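Local atomic coordinates of ABC transporter periplasmic peptide-binding protein (PDB entry 4QFK), a protein that probably binds short peptides in the periplasm and delivers them to an ABC transporter for uptake into the cell. Residues Cys34-Pro39 / Thr49-Asp54; Thr252-Ile257 / Ala271-Leu276. All coordinates share one frame; numbering follows the deposited sequence.

Contact 1. Residues Cys34-Pro39 / Thr49-Asp54; sequences CAEANP and TGSTID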
# COMPACT_ATOMS: atom_id res chain seq x y z
N CYS A 34 -15.89 9.67 10.16
CA CYS A 34 -16.55 8.42 10.48
C CYS A 34 -15.60 7.27 10.25
O CYS A 34 -15.50 6.77 9.13
CB CYS A 34 -17.80 8.24 9.62
SG CYS A 34 -19.33 8.49 10.53
N ALA A 35 -14.92 6.85 11.31
CA ALA A 35 -13.94 5.76 11.23
C ALA A 35 -14.61 4.39 11.11
O ALA A 35 -15.74 4.20 11.56
CB ALA A 35 -13.02 5.80 12.44
N GLU A 36 -13.92 3.44 10.50
CA GLU A 36 -14.53 2.13 10.34
C GLU A 36 -14.18 1.13 11.43
O GLU A 36 -14.80 0.07 11.50
CB GLU A 36 -14.23 1.56 8.97
CG GLU A 36 -12.77 1.39 8.65
CD GLU A 36 -12.53 1.32 7.16
OE1 GLU A 36 -12.19 0.23 6.66
OE2 GLU A 36 -12.71 2.37 6.50
N ALA A 37 -13.20 1.46 12.28
CA ALA A 37 -12.80 0.56 13.37
C ALA A 37 -11.96 1.27 14.43
O ALA A 37 -11.44 2.36 14.19
CB ALA A 37 -12.02 -0.62 12.81
N ASN A 38 -11.85 0.66 15.61
CA ASN A 38 -10.91 1.11 16.62
C ASN A 38 -9.48 1.07 16.09
O ASN A 38 -9.12 0.20 15.30
CB ASN A 38 -10.96 0.24 17.88
CG ASN A 38 -12.35 0.18 18.49
OD1 ASN A 38 -12.94 -0.91 18.62
ND2 ASN A 38 -12.88 1.33 18.87
N PRO A 39 -8.66 2.03 16.51
CA PRO A 39 -7.26 1.87 16.12
C PRO A 39 -6.68 0.70 16.94
O PRO A 39 -7.01 0.59 18.11
CB PRO A 39 -6.64 3.22 16.51
CG PRO A 39 -7.50 3.72 17.65
CD PRO A 39 -8.89 3.15 17.44
N THR A 49 -2.68 -2.56 9.63
CA THR A 49 -4.14 -2.43 9.55
C THR A 49 -4.54 -1.06 8.99
O THR A 49 -4.47 -0.04 9.68
CB THR A 49 -4.83 -2.65 10.89
OG1 THR A 49 -4.61 -4.00 11.34
CG2 THR A 49 -6.34 -2.40 10.76
N GLY A 50 -4.97 -1.07 7.73
CA GLY A 50 -5.33 0.15 7.02
C GLY A 50 -6.16 1.14 7.80
O GLY A 50 -5.80 2.30 7.91
N SER A 51 -7.27 0.69 8.37
CA SER A 51 -8.15 1.61 9.08
C SER A 51 -7.52 2.24 10.31
O SER A 51 -7.94 3.30 10.75
CB SER A 51 -9.46 0.92 9.45
OG SER A 51 -9.22 -0.32 10.08
N THR A 52 -6.52 1.59 10.89
CA THR A 52 -5.75 2.20 11.97
C THR A 52 -4.81 3.29 11.44
O THR A 52 -4.82 4.43 11.93
CB THR A 52 -4.94 1.15 12.74
OG1 THR A 52 -5.85 0.20 13.32
CG2 THR A 52 -4.12 1.82 13.84
N ILE A 53 -4.02 2.96 10.42
CA ILE A 53 -3.10 3.91 9.82
C ILE A 53 -3.80 5.20 9.42
O ILE A 53 -3.27 6.30 9.62
CB ILE A 53 -2.40 3.31 8.60
CG1 ILE A 53 -1.79 1.95 8.94
CG2 ILE A 53 -1.30 4.27 8.06
CD1 ILE A 53 -0.73 2.02 10.02
N ASP A 54 -5.00 5.04 8.85
CA ASP A 54 -5.81 6.15 8.39
C ASP A 54 -6.05 7.14 9.51
O ASP A 54 -6.15 8.34 9.27
CB ASP A 54 -7.17 5.68 7.87
CG ASP A 54 -7.11 5.12 6.46
OD1 ASP A 54 -6.06 5.22 5.80
OD2 ASP A 54 -8.12 4.56 6.00
O HOH W 1 -10.79 3.28 11.22
O HOH W 2 -8.33 -0.60 12.74

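Contact 2. Residues Thr252-Ile257 / Ala271-Leu276; sequences TRIAKI and AQLSIL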
# COMPACT_ATOMS: atom_id res chain seq x y z
N THR A 252 -24.32 2.73 8.21
CA THR A 252 -24.50 3.76 9.22
C THR A 252 -23.56 4.94 8.96
O THR A 252 -23.93 6.09 9.20
CB THR A 252 -24.25 3.18 10.64
OG1 THR A 252 -25.03 1.98 10.81
CG2 THR A 252 -24.61 4.20 11.72
N ARG A 253 -22.36 4.66 8.47
CA ARG A 253 -21.42 5.73 8.16
C ARG A 253 -21.95 6.70 7.09
O ARG A 253 -21.81 7.92 7.23
CB ARG A 253 -20.05 5.15 7.77
CG ARG A 253 -19.24 4.69 8.98
CD ARG A 253 -17.81 4.38 8.61
NE ARG A 253 -17.66 2.94 8.43
CZ ARG A 253 -17.53 2.36 7.25
NH1 ARG A 253 -17.49 3.10 6.15
NH2 ARG A 253 -17.41 1.05 7.18
N ILE A 254 -22.56 6.16 6.04
CA ILE A 254 -23.22 6.96 5.01
C ILE A 254 -24.41 7.69 5.60
O ILE A 254 -24.64 8.86 5.33
CB ILE A 254 -23.71 6.06 3.86
CG1 ILE A 254 -22.50 5.48 3.11
CG2 ILE A 254 -24.62 6.82 2.92
CD1 ILE A 254 -21.54 6.52 2.63
N ALA A 255 -25.17 6.98 6.42
CA ALA A 255 -26.31 7.59 7.08
C ALA A 255 -25.85 8.78 7.92
O ALA A 255 -26.58 9.77 8.04
CB ALA A 255 -27.03 6.57 7.93
N LYS A 256 -24.65 8.71 8.49
CA LYS A 256 -24.20 9.80 9.33
C LYS A 256 -23.71 10.98 8.49
O LYS A 256 -23.69 12.12 8.94
CB LYS A 256 -23.13 9.34 10.32
CG LYS A 256 -23.68 8.47 11.43
CD LYS A 256 -22.71 8.40 12.59
CE LYS A 256 -23.11 7.31 13.56
NZ LYS A 256 -22.05 7.07 14.59
N ILE A 257 -23.33 10.68 7.25
CA ILE A 257 -23.03 11.71 6.27
C ILE A 257 -24.31 12.50 5.98
O ILE A 257 -24.33 13.72 6.12
CB ILE A 257 -22.44 11.11 4.97
CG1 ILE A 257 -21.02 10.62 5.22
CG2 ILE A 257 -22.38 12.15 3.85
CD1 ILE A 257 -20.05 11.74 5.51
N ALA A 271 -21.98 1.44 -4.21
CA ALA A 271 -23.44 1.40 -4.03
C ALA A 271 -23.94 2.39 -2.97
O ALA A 271 -24.80 3.24 -3.25
CB ALA A 271 -23.88 -0.02 -3.68
N GLN A 272 -23.40 2.28 -1.77
CA GLN A 272 -23.65 3.23 -0.69
C GLN A 272 -23.53 4.72 -1.08
O GLN A 272 -23.90 5.60 -0.30
CB GLN A 272 -22.69 2.96 0.47
CG GLN A 272 -22.67 1.51 0.90
CD GLN A 272 -21.54 1.20 1.86
OE1 GLN A 272 -21.53 0.15 2.52
NE2 GLN A 272 -20.58 2.12 1.95
N LEU A 273 -23.01 5.00 -2.27
CA LEU A 273 -22.73 6.38 -2.66
C LEU A 273 -23.82 7.01 -3.51
O LEU A 273 -24.08 8.21 -3.37
CB LEU A 273 -21.40 6.46 -3.40
CG LEU A 273 -20.24 6.17 -2.46
CD1 LEU A 273 -18.94 6.38 -3.19
CD2 LEU A 273 -20.34 7.07 -1.26
N SER A 274 -24.42 6.22 -4.39
CA SER A 274 -25.53 6.67 -5.22
C SER A 274 -26.52 7.51 -4.42
O SER A 274 -26.95 8.57 -4.86
CB SER A 274 -26.26 5.47 -5.83
OG SER A 274 -25.54 4.96 -6.94
N ILE A 275 -26.86 7.02 -3.23
CA ILE A 275 -27.85 7.69 -2.40
C ILE A 275 -27.45 9.13 -2.06
O ILE A 275 -28.25 9.91 -1.55
CB ILE A 275 -28.15 6.87 -1.13
CG1 ILE A 275 -29.58 6.33 -1.19
CG2 ILE A 275 -27.92 7.69 0.13
CD1 ILE A 275 -29.84 5.40 -2.37
N LEU A 276 -26.20 9.47 -2.36
CA LEU A 276 -25.68 10.80 -2.10
C LEU A 276 -25.79 11.71 -3.32
O LEU A 276 -25.89 12.92 -3.19
CB LEU A 276 -24.22 10.72 -1.61
CG LEU A 276 -24.04 9.91 -0.32
CD1 LEU A 276 -22.69 10.16 0.32
CD2 LEU A 276 -25.15 10.26 0.65

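Contact 1. Residues Cys34-Pro39 / Thr49-Asp54
Glu-36 turns its CG into the angle between its own backbone N and carbonyl carbon (chi1 59°), which carries CG to within 3.4 Å of CB of Ser-51; the glutamate chain then runs out extended alongside the first turn of the helix. Ser-51 has a similar first torsion, chi1 49°, and this swings OG to a water and to 3.9 Å from CB of Ala-37. A serine suits this place, being small enough for the loop to come close and polar enough to join the water beside it. No direct hydrogen bond links the segments; two waters do the work. One donates to Ser-51 O at 2.9 Å and to Ala-37 O at 3.2 Å, and takes a weak bond from Glu-36 N. The other donates to Asn-38 O at 2.8 Å and also bonds to Ser-51 OG and, at 2.7 Å, to Thr-52 OG1. Thr-52 OG1 also accepts a hydrogen bond from Val-40 N, and the two partners together would hold the side chain's rotation. The buried proline presents an apolar surface to the threonine methyl, CB of Pro-39 lying 3.9 Å from CG2 of Thr-52. The contact thus sets the N-terminal turn of helix 50-60 against the loop leaving strand 31-35, with Tyr-218 of strand 213-219 touching Asn-38 and Pro-39 and helix 250-258 reaching Glu-36 through Arg-253.

Contact 2. Residues Thr252-Ile257 / Ala271-Leu276
Ile-254 is the centre of this contact, and it packs on the backbone of the facing turn as much as on its side chains. Its methyl CG2 lies 3.5 Å from Gln-272 O, and the other branch, through CG1, comes 3.7 Å from CB of Gln-272. With CG2 anti to the backbone N and CG1 beside it (chi1 -68°), the two branches spread over the facing turn: CD1 reaches CD2 of Leu-273 at 4.1 Å, the side chains crossing at about a right angle, while CG2 meets CD2 of Leu-276 at 4.2 Å. Ile-257 adds a smaller contact, its side chain crossing that of Leu-276 at about a right angle, with CG2 4.1 Å from CD1. Branched aliphatic residues suit this buried side, where no hydrogen bond crosses and the two segments meet through apolar packing. Leu-273 and Leu-276 continue the apolar layer onto Val-284 of strand 282-297, and Ile-257 touches Ile-282 of the same strand. The outer side is looser. Ile-275 is exposed, and although its CB points at the helix the rest of the chain leads away, leaving CG2 4.4 Å from CG2 of Ile-254. Gln-272 lies partly exposed at the border, its aliphatic stem against Ile-254. A helix and a short, weakly bonded helical turn thus pack through aliphatic side chains against a mixed beta-sheet, consistent with the alpha/beta lobes of periplasmic binding proteins.

Overall arrangement
From the N terminus, strand 31-35 leads into contact 1, which closes a loop of nine residues without helix or strand before helix 50-60. Much later, contact 2 closes a second loop, from helix 250-258 through the short strand 264-265 to helix 270-274. The two closures follow in series, neither nested nor crossed, yet they meet in space, their centres about 18 Å apart. Arg-253 lies against the backbone of Cys-34 and Ala-35, and a disulfide joins Cys-34 to Cys-262, inside the loop of contact 2. Strands 31-35 and 264-265 are parallel neighbours in the mixed sheet, so both contacts are tied to one framework.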